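Local coordinates for protein intron-associated endonuclease 1 (Enterobacteria phage T4, PDB 1MK0) that is the catalytic domain of the phage T4 GIY-YIG intron endonuclease I-TevI, an enzyme that cleaves DNA, probably in support of intron mobility, at residues Y17-E25 and I60-I71; W28-E36 and F49-I60. The protein carries 1 engineered substitution. All coordinates share one frame; numbering follows the deposited sequence.

Contact 1: residues Y17-E25 and I60-I71; sequences YVGSAKDFE and ILEEIPYEKDLI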
# COMPACT_ATOMS: atom_id res chain seq x y z
N TYR A 17 3.98 -2.13 -2.03
CA TYR A 17 3.58 -0.99 -1.23
C TYR A 17 2.70 -1.62 -0.16
O TYR A 17 1.75 -2.33 -0.48
CB TYR A 17 2.74 -0.01 -2.06
CG TYR A 17 2.19 1.15 -1.27
CD1 TYR A 17 2.93 2.32 -1.10
CD2 TYR A 17 0.92 1.09 -0.70
CE1 TYR A 17 2.43 3.40 -0.38
CE2 TYR A 17 0.40 2.18 0.03
CZ TYR A 17 1.16 3.33 0.18
OH TYR A 17 0.67 4.41 0.87
N VAL A 18 3.03 -1.39 1.11
CA VAL A 18 2.24 -1.94 2.21
C VAL A 18 1.37 -0.83 2.80
O VAL A 18 1.85 0.27 3.04
CB VAL A 18 3.15 -2.50 3.32
CG1 VAL A 18 2.31 -2.90 4.53
CG2 VAL A 18 3.92 -3.71 2.80
N GLY A 19 0.10 -1.13 3.03
CA GLY A 19 -0.78 -0.12 3.60
C GLY A 19 -1.85 -0.73 4.48
O GLY A 19 -1.89 -1.94 4.68
N SER A 20 -2.72 0.12 5.03
CA SER A 20 -3.80 -0.34 5.89
C SER A 20 -5.10 0.28 5.40
O SER A 20 -5.10 1.38 4.84
CB SER A 20 -3.54 0.06 7.34
OG SER A 20 -3.43 1.46 7.48
N ALA A 21 -6.22 -0.41 5.60
CA ALA A 21 -7.48 0.13 5.13
C ALA A 21 -8.68 -0.23 5.99
O ALA A 21 -8.72 -1.29 6.62
CB ALA A 21 -7.73 -0.32 3.70
N LYS A 22 -9.66 0.67 6.00
CA LYS A 22 -10.91 0.46 6.72
C LYS A 22 -11.69 -0.50 5.81
O LYS A 22 -12.44 -1.35 6.29
CB LYS A 22 -11.66 1.78 6.89
CG LYS A 22 -13.05 1.65 7.51
CD LYS A 22 -13.00 1.01 8.90
CE LYS A 22 -14.39 0.84 9.48
NZ LYS A 22 -14.38 0.13 10.79
N ASP A 23 -11.50 -0.34 4.50
CA ASP A 23 -12.10 -1.23 3.50
C ASP A 23 -11.11 -1.38 2.36
O ASP A 23 -10.77 -0.42 1.67
CB ASP A 23 -13.41 -0.69 2.93
CG ASP A 23 -14.00 -1.63 1.90
OD1 ASP A 23 -14.42 -2.75 2.29
OD2 ASP A 23 -14.04 -1.29 0.70
N PHE A 24 -10.64 -2.61 2.15
CA PHE A 24 -9.66 -2.89 1.10
C PHE A 24 -10.03 -2.42 -0.30
O PHE A 24 -9.31 -1.63 -0.91
CB PHE A 24 -9.35 -4.39 1.06
CG PHE A 24 -8.65 -4.90 2.28
CD1 PHE A 24 -7.39 -4.41 2.62
CD2 PHE A 24 -9.23 -5.89 3.07
CE1 PHE A 24 -6.72 -4.90 3.75
CE2 PHE A 24 -8.57 -6.38 4.19
CZ PHE A 24 -7.31 -5.89 4.53
N GLU A 25 -11.16 -2.91 -0.81
CA GLU A 25 -11.59 -2.58 -2.16
C GLU A 25 -11.63 -1.08 -2.45
O GLU A 25 -11.14 -0.62 -3.48
CB GLU A 25 -12.97 -3.18 -2.43
CG GLU A 25 -13.18 -3.63 -3.87
CD GLU A 25 -12.24 -4.75 -4.27
OE1 GLU A 25 -12.27 -5.82 -3.63
OE2 GLU A 25 -11.45 -4.57 -5.23
N ILE A 60 -4.55 -9.03 0.20
CA ILE A 60 -4.65 -8.82 1.64
C ILE A 60 -3.52 -9.55 2.35
O ILE A 60 -3.25 -10.71 2.05
CB ILE A 60 -5.99 -9.34 2.19
CG1 ILE A 60 -7.15 -8.55 1.57
CG2 ILE A 60 -6.01 -9.25 3.71
CD1 ILE A 60 -8.51 -9.12 1.89
N LEU A 61 -2.86 -8.87 3.28
CA LEU A 61 -1.80 -9.50 4.04
C LEU A 61 -2.41 -10.02 5.34
O LEU A 61 -2.14 -11.15 5.75
CB LEU A 61 -0.68 -8.49 4.36
CG LEU A 61 0.15 -7.97 3.19
CD1 LEU A 61 1.17 -6.98 3.70
CD2 LEU A 61 0.85 -9.12 2.48
N GLU A 62 -3.23 -9.19 5.97
CA GLU A 62 -3.89 -9.54 7.22
C GLU A 62 -5.22 -8.83 7.38
O GLU A 62 -5.26 -7.60 7.35
CB GLU A 62 -3.02 -9.11 8.41
CG GLU A 62 -2.12 -10.15 8.99
CD GLU A 62 -1.23 -9.54 10.05
OE1 GLU A 62 -1.75 -8.83 10.94
OE2 GLU A 62 -0.01 -9.77 9.99
N GLU A 63 -6.30 -9.58 7.58
CA GLU A 63 -7.59 -8.95 7.81
C GLU A 63 -7.68 -8.80 9.33
O GLU A 63 -7.70 -9.80 10.05
CB GLU A 63 -8.76 -9.81 7.31
CG GLU A 63 -10.11 -9.16 7.60
CD GLU A 63 -11.30 -9.97 7.10
OE1 GLU A 63 -12.45 -9.56 7.39
OE2 GLU A 63 -11.11 -11.00 6.43
N ILE A 64 -7.69 -7.56 9.80
CA ILE A 64 -7.77 -7.27 11.22
C ILE A 64 -8.57 -5.98 11.41
O ILE A 64 -8.73 -5.21 10.46
CB ILE A 64 -6.36 -7.07 11.85
CG1 ILE A 64 -5.61 -5.95 11.13
CG2 ILE A 64 -5.58 -8.38 11.79
CD1 ILE A 64 -4.21 -5.70 11.67
N PRO A 65 -9.08 -5.74 12.62
CA PRO A 65 -9.86 -4.53 12.90
C PRO A 65 -9.06 -3.27 12.63
O PRO A 65 -7.86 -3.21 12.90
CB PRO A 65 -10.21 -4.68 14.38
CG PRO A 65 -10.31 -6.16 14.55
CD PRO A 65 -9.10 -6.65 13.78
N TYR A 66 -9.73 -2.25 12.09
CA TYR A 66 -9.06 -0.99 11.79
C TYR A 66 -9.02 -0.12 13.04
O TYR A 66 -9.80 0.82 13.20
CB TYR A 66 -9.80 -0.28 10.64
CG TYR A 66 -9.05 0.89 10.05
CD1 TYR A 66 -9.42 2.20 10.35
CD2 TYR A 66 -7.97 0.69 9.18
CE1 TYR A 66 -8.74 3.29 9.80
CE2 TYR A 66 -7.29 1.77 8.62
CZ TYR A 66 -7.68 3.07 8.94
OH TYR A 66 -7.02 4.15 8.39
N GLU A 67 -8.12 -0.49 13.94
CA GLU A 67 -7.91 0.21 15.21
C GLU A 67 -6.46 0.67 15.23
O GLU A 67 -5.55 -0.13 15.00
CB GLU A 67 -8.20 -0.72 16.38
CG GLU A 67 -9.64 -1.21 16.46
CD GLU A 67 -10.64 -0.09 16.72
OE1 GLU A 67 -10.30 0.85 17.46
OE2 GLU A 67 -11.77 -0.17 16.19
N LYS A 68 -6.24 1.95 15.50
CA LYS A 68 -4.90 2.52 15.50
C LYS A 68 -3.77 1.69 16.08
O LYS A 68 -2.79 1.40 15.39
CB LYS A 68 -4.90 3.90 16.16
CG LYS A 68 -3.56 4.61 16.02
CD LYS A 68 -3.66 6.10 16.28
CE LYS A 68 -2.32 6.78 15.99
NZ LYS A 68 -2.40 8.26 16.10
N ASP A 69 -3.88 1.32 17.35
CA ASP A 69 -2.82 0.54 17.97
C ASP A 69 -2.44 -0.69 17.16
O ASP A 69 -1.27 -0.86 16.80
CB ASP A 69 -3.22 0.14 19.39
CG ASP A 69 -3.05 1.27 20.38
OD1 ASP A 69 -1.93 1.82 20.47
OD2 ASP A 69 -4.03 1.62 21.06
N LEU A 70 -3.42 -1.53 16.85
CA LEU A 70 -3.18 -2.75 16.08
C LEU A 70 -2.64 -2.49 14.69
O LEU A 70 -1.65 -3.10 14.27
CB LEU A 70 -4.47 -3.57 15.94
CG LEU A 70 -5.20 -4.10 17.17
CD1 LEU A 70 -6.40 -4.91 16.70
CD2 LEU A 70 -4.27 -4.96 18.01
N ILE A 71 -3.29 -1.58 13.97
CA ILE A 71 -2.91 -1.27 12.60
C ILE A 71 -1.48 -0.77 12.42
O ILE A 71 -0.75 -1.27 11.56
CB ILE A 71 -3.89 -0.25 11.99
CG1 ILE A 71 -5.26 -0.91 11.79
CG2 ILE A 71 -3.36 0.28 10.66
CD1 ILE A 71 -5.28 -2.00 10.71
O HOH W 1 -4.52 4.01 7.49
O HOH W 2 -12.77 -2.35 11.44
O HOH W 3 -12.60 1.50 12.93

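Contact 2: residues W28-E36 and F49-I60; sequences WKRHFKDLE and FNKHGNVFECSI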
# COMPACT_ATOMS: atom_id res chain seq x y z
N TRP A 28 -8.06 0.57 -2.38
CA TRP A 28 -7.32 0.27 -3.59
C TRP A 28 -7.81 1.13 -4.75
O TRP A 28 -7.02 1.60 -5.56
CB TRP A 28 -7.43 -1.21 -3.95
CG TRP A 28 -6.84 -2.13 -2.91
CD1 TRP A 28 -5.86 -1.82 -2.00
CD2 TRP A 28 -7.16 -3.51 -2.69
NE1 TRP A 28 -5.56 -2.92 -1.24
CE2 TRP A 28 -6.34 -3.97 -1.64
CE3 TRP A 28 -8.06 -4.40 -3.29
CZ2 TRP A 28 -6.40 -5.28 -1.16
CZ3 TRP A 28 -8.12 -5.71 -2.82
CH2 TRP A 28 -7.29 -6.14 -1.76
N LYS A 29 -9.12 1.32 -4.83
CA LYS A 29 -9.69 2.14 -5.89
C LYS A 29 -9.17 3.56 -5.74
O LYS A 29 -8.84 4.21 -6.73
CB LYS A 29 -11.22 2.15 -5.80
CG LYS A 29 -11.87 0.84 -6.22
CD LYS A 29 -13.38 0.98 -6.30
CE LYS A 29 -14.03 -0.29 -6.82
NZ LYS A 29 -15.50 -0.12 -7.02
N ARG A 30 -9.09 4.02 -4.50
CA ARG A 30 -8.61 5.38 -4.23
C ARG A 30 -7.15 5.55 -4.64
O ARG A 30 -6.76 6.60 -5.15
CB ARG A 30 -8.78 5.73 -2.76
CG ARG A 30 -8.22 7.11 -2.40
CD ARG A 30 -8.99 7.73 -1.24
NE ARG A 30 -8.88 6.97 -0.01
CZ ARG A 30 -7.96 7.19 0.93
NH1 ARG A 30 -7.06 8.16 0.77
NH2 ARG A 30 -7.95 6.45 2.03
N HIS A 31 -6.34 4.52 -4.42
CA HIS A 31 -4.93 4.58 -4.79
C HIS A 31 -4.76 4.84 -6.28
O HIS A 31 -3.96 5.69 -6.68
CB HIS A 31 -4.23 3.26 -4.46
CG HIS A 31 -3.73 3.18 -3.05
ND1 HIS A 31 -2.78 4.04 -2.55
CD2 HIS A 31 -4.04 2.32 -2.05
CE1 HIS A 31 -2.52 3.71 -1.29
NE2 HIS A 31 -3.27 2.67 -0.97
N PHE A 32 -5.49 4.10 -7.10
CA PHE A 32 -5.37 4.27 -8.53
C PHE A 32 -5.99 5.56 -9.05
O PHE A 32 -5.51 6.12 -10.03
CB PHE A 32 -5.90 3.03 -9.24
CG PHE A 32 -5.12 1.78 -8.91
CD1 PHE A 32 -3.76 1.70 -9.22
CD2 PHE A 32 -5.71 0.72 -8.24
CE1 PHE A 32 -3.01 0.58 -8.87
CE2 PHE A 32 -4.97 -0.40 -7.88
CZ PHE A 32 -3.62 -0.47 -8.19
N LYS A 33 -7.04 6.04 -8.39
CA LYS A 33 -7.63 7.31 -8.80
C LYS A 33 -6.60 8.40 -8.53
O LYS A 33 -6.42 9.32 -9.32
CB LYS A 33 -8.90 7.60 -8.00
CG LYS A 33 -10.12 6.81 -8.44
CD LYS A 33 -11.37 7.32 -7.75
CE LYS A 33 -12.61 6.58 -8.22
NZ LYS A 33 -13.84 7.10 -7.57
N ASP A 34 -5.92 8.27 -7.40
CA ASP A 34 -4.89 9.23 -7.02
C ASP A 34 -3.70 9.21 -7.96
O ASP A 34 -3.18 10.26 -8.35
CB ASP A 34 -4.41 8.96 -5.59
CG ASP A 34 -5.40 9.45 -4.54
OD1 ASP A 34 -6.48 9.95 -4.92
OD2 ASP A 34 -5.09 9.32 -3.34
N LEU A 35 -3.26 8.01 -8.33
CA LEU A 35 -2.12 7.86 -9.23
C LEU A 35 -2.44 8.48 -10.59
O LEU A 35 -1.57 9.09 -11.21
CB LEU A 35 -1.75 6.38 -9.37
CG LEU A 35 -1.10 5.79 -8.11
CD1 LEU A 35 -1.10 4.28 -8.17
CD2 LEU A 35 0.32 6.33 -7.98
N GLU A 36 -3.68 8.33 -11.04
CA GLU A 36 -4.07 8.89 -12.32
C GLU A 36 -4.10 10.42 -12.26
O GLU A 36 -3.79 11.09 -13.25
CB GLU A 36 -5.44 8.35 -12.73
CG GLU A 36 -5.39 6.88 -13.13
CD GLU A 36 -6.74 6.35 -13.59
OE1 GLU A 36 -7.36 7.00 -14.46
OE2 GLU A 36 -7.17 5.29 -13.09
N PHE A 49 4.00 4.18 -11.55
CA PHE A 49 2.71 4.26 -12.24
C PHE A 49 2.81 5.16 -13.47
O PHE A 49 2.17 4.89 -14.49
CB PHE A 49 1.64 4.79 -11.29
CG PHE A 49 0.27 4.86 -11.90
CD1 PHE A 49 -0.16 6.00 -12.57
CD2 PHE A 49 -0.59 3.77 -11.81
CE1 PHE A 49 -1.42 6.05 -13.15
CE2 PHE A 49 -1.86 3.82 -12.39
CZ PHE A 49 -2.27 4.96 -13.06
N ASN A 50 3.61 6.22 -13.39
CA ASN A 50 3.75 7.10 -14.54
C ASN A 50 4.44 6.38 -15.69
O ASN A 50 4.19 6.68 -16.86
CB ASN A 50 4.56 8.35 -14.17
CG ASN A 50 3.79 9.30 -13.28
OD1 ASN A 50 2.58 9.18 -13.13
ND2 ASN A 50 4.50 10.26 -12.70
N LYS A 51 5.29 5.41 -15.36
CA LYS A 51 6.01 4.64 -16.36
C LYS A 51 5.29 3.40 -16.87
O LYS A 51 5.51 2.97 -18.00
CB LYS A 51 7.37 4.20 -15.80
CG LYS A 51 8.37 5.30 -15.58
CD LYS A 51 9.69 4.72 -15.09
CE LYS A 51 10.77 5.79 -15.00
NZ LYS A 51 12.06 5.23 -14.51
N HIS A 52 4.41 2.83 -16.05
CA HIS A 52 3.73 1.60 -16.44
C HIS A 52 2.22 1.59 -16.35
O HIS A 52 1.57 0.72 -16.92
CB HIS A 52 4.24 0.44 -15.58
CG HIS A 52 5.73 0.38 -15.47
ND1 HIS A 52 6.55 0.16 -16.55
CD2 HIS A 52 6.55 0.50 -14.40
CE1 HIS A 52 7.81 0.14 -16.15
NE2 HIS A 52 7.84 0.35 -14.85
N GLY A 53 1.65 2.55 -15.63
CA GLY A 53 0.21 2.54 -15.47
C GLY A 53 -0.09 1.44 -14.47
O GLY A 53 0.80 1.03 -13.71
N ASN A 54 -1.31 0.92 -14.46
CA ASN A 54 -1.66 -0.11 -13.49
C ASN A 54 -1.24 -1.53 -13.82
O ASN A 54 -2.02 -2.32 -14.35
CB ASN A 54 -3.17 -0.08 -13.22
CG ASN A 54 -3.56 -0.95 -12.04
OD1 ASN A 54 -4.73 -0.99 -11.64
ND2 ASN A 54 -2.59 -1.66 -11.47
N VAL A 55 0.01 -1.86 -13.48
CA VAL A 55 0.55 -3.19 -13.69
C VAL A 55 0.65 -3.84 -12.31
O VAL A 55 1.46 -4.75 -12.10
CB VAL A 55 1.96 -3.14 -14.32
CG1 VAL A 55 1.87 -2.64 -15.75
CG2 VAL A 55 2.88 -2.23 -13.51
N PHE A 56 -0.18 -3.38 -11.38
CA PHE A 56 -0.16 -3.89 -10.01
C PHE A 56 -1.22 -4.91 -9.66
O PHE A 56 -2.27 -5.00 -10.31
CB PHE A 56 -0.25 -2.72 -9.03
CG PHE A 56 0.80 -1.67 -9.23
CD1 PHE A 56 0.64 -0.68 -10.19
CD2 PHE A 56 1.97 -1.69 -8.48
CE1 PHE A 56 1.63 0.27 -10.41
CE2 PHE A 56 2.97 -0.74 -8.69
CZ PHE A 56 2.80 0.24 -9.66
N GLU A 57 -0.94 -5.66 -8.60
CA GLU A 57 -1.83 -6.67 -8.05
C GLU A 57 -2.01 -6.36 -6.57
O GLU A 57 -1.03 -6.24 -5.84
CB GLU A 57 -1.23 -8.07 -8.18
CG GLU A 57 -1.50 -8.77 -9.49
CD GLU A 57 -1.05 -10.22 -9.47
OE1 GLU A 57 -1.48 -10.96 -8.57
OE2 GLU A 57 -0.25 -10.61 -10.35
N CYS A 58 -3.26 -6.23 -6.14
CA CYS A 58 -3.56 -5.94 -4.75
C CYS A 58 -3.99 -7.21 -4.02
O CYS A 58 -4.81 -7.98 -4.53
CB CYS A 58 -4.69 -4.91 -4.65
SG CYS A 58 -4.33 -3.31 -5.41
N SER A 59 -3.43 -7.44 -2.84
CA SER A 59 -3.78 -8.61 -2.05
C SER A 59 -3.79 -8.27 -0.57
O SER A 59 -3.13 -7.33 -0.14
CB SER A 59 -2.82 -9.77 -2.33
OG SER A 59 -1.48 -9.43 -2.03
N ILE A 60 -4.55 -9.03 0.20
CA ILE A 60 -4.65 -8.82 1.64
C ILE A 60 -3.52 -9.55 2.35
O ILE A 60 -3.25 -10.71 2.05
CB ILE A 60 -5.99 -9.34 2.19
CG1 ILE A 60 -7.15 -8.55 1.57
CG2 ILE A 60 -6.01 -9.25 3.71
CD1 ILE A 60 -8.51 -9.12 1.89

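Contact 1: residues Y17-E25 and I60-I71
Phe24 keeps CG beside its backbone N (chi1 -67°), a turn that hangs the ring off the start of helix 24-37 onto Ile60, while Tyr66 turns CG opposite its backbone N (chi1 -168°) and lays its ring against the chain at Ala21 and Lys22. The two contacts lie at either end of the short link from strand 16-21 to helix 24-37 in the GIY-YIG fold; that strand edges the three-stranded antiparallel sheet, and its Tyr17-Val18-Gly19 takes the place of the YIG element. Ile60 crosses the Phe24 ring at about a right angle: CG1 stands over one face, 3.7 Å from the centroid and 15° off the normal, a CH-pi contact, and CD1 reaches Phe24 CD2 at 3.5 Å. At the rim of that ring, in its plane, lies the carbonyl of Glu62. The Glu62 carboxylate is engaged elsewhere, by Arg74 and Trp78 of helix 68-81. Leu61 and Glu62 together face Ile5 of the central strand, a classic beta bulge.

At the other end, Lys22 N sits over the face of Tyr66, toward the rim, and Lys22 CB makes a CH-pi contact 4.2 Å from the ring centroid. The lysine chain bends at chi2, and its NZ donates to two waters. One, 3.0 Å from Lys22 NZ, also accepts from Tyr66 N; the other donates to Tyr66 O. These waters tie the lysine to the backbone of Tyr66, the central residue of an inverse gamma turn. A third water bridges Tyr66 OH, at 2.7 Å, and Ser20 OG. Phe96 stacks on the Tyr66 ring, Gly97 N bonds its hydroxyl, and a citrate, probably from the crystallisation liquor, binds Tyr17 OH and Ser20 N. Beside that water bridge the packing is tight: Ile71 CG2 presses on Ser20 CB at only 3.3 Å.

Contact 2: residues W28-E36 and F49-I60
Cys58 lies over one face of the Trp28 indole where helix 24-37 runs across the sheet; the axes of helix segment 28-36 and strand segment 56-60 approach to 10.9 Å, at 153°, close to antiparallel. This is the tight end. Cys58 CB lies over the centre of the six-membered ring, 3.5 Å from its centroid, and SG sits over the five-membered ring at 3.9 Å from that centroid. With SG beside its own backbone N (chi1 -61°), the thiol also reaches the edge of Phe32, 3.9 Å from CE2, so one sulfur touches two aromatic rings. Tyr6 of the central strand meets Trp28 edge-to-face.

A second close-packed patch lies where the helix passes the end of helix 43-52. The Phe49 ring is sandwiched, with Leu35 CB over the centre of one face, 3.5 Å from the centroid, and Gly53 CA against the opposite face.

The solvent side belongs to Asn54 and Glu36. The Asn54 amide stacks closely on Phe32, planes 24° apart, but at the exposed rim; Glu36 offers its aliphatic part, CG lying 3.7 Å from Phe49 CZ. Spacing is wider between Phe56 CD1 and Phe32 CE1, at 4.1 Å. Dispersion, CH-pi and sulfur-aromatic contacts thus carry this interface, and shape and ring orientation, more than polar pairing, probably govern how the helix lies against the strand and helix 43-52.

Contact 1 is the more buried of the two and contact 2 lies nearer the surface; they sit on opposite sides of the chain's centre, their own centres about 17 Å apart. Both draw on helix 24-37 and strand 56-63. Ile60 belongs to each, meeting Phe24 in one and Trp28 in the other, so a single strand residue serves two positions on the same helix. The contacts also touch directly, Tyr17 CE2 lying 3.6 Å from His31 CE1. Contact 1, at the turn into the helix and reaching the first turn of helix 68-81, mixes apolar packing with bridging waters, whereas contact 2, between helix 24-37 and both the edge strand and the end of helix 43-52, relies on aromatic, aliphatic and sulfur surfaces.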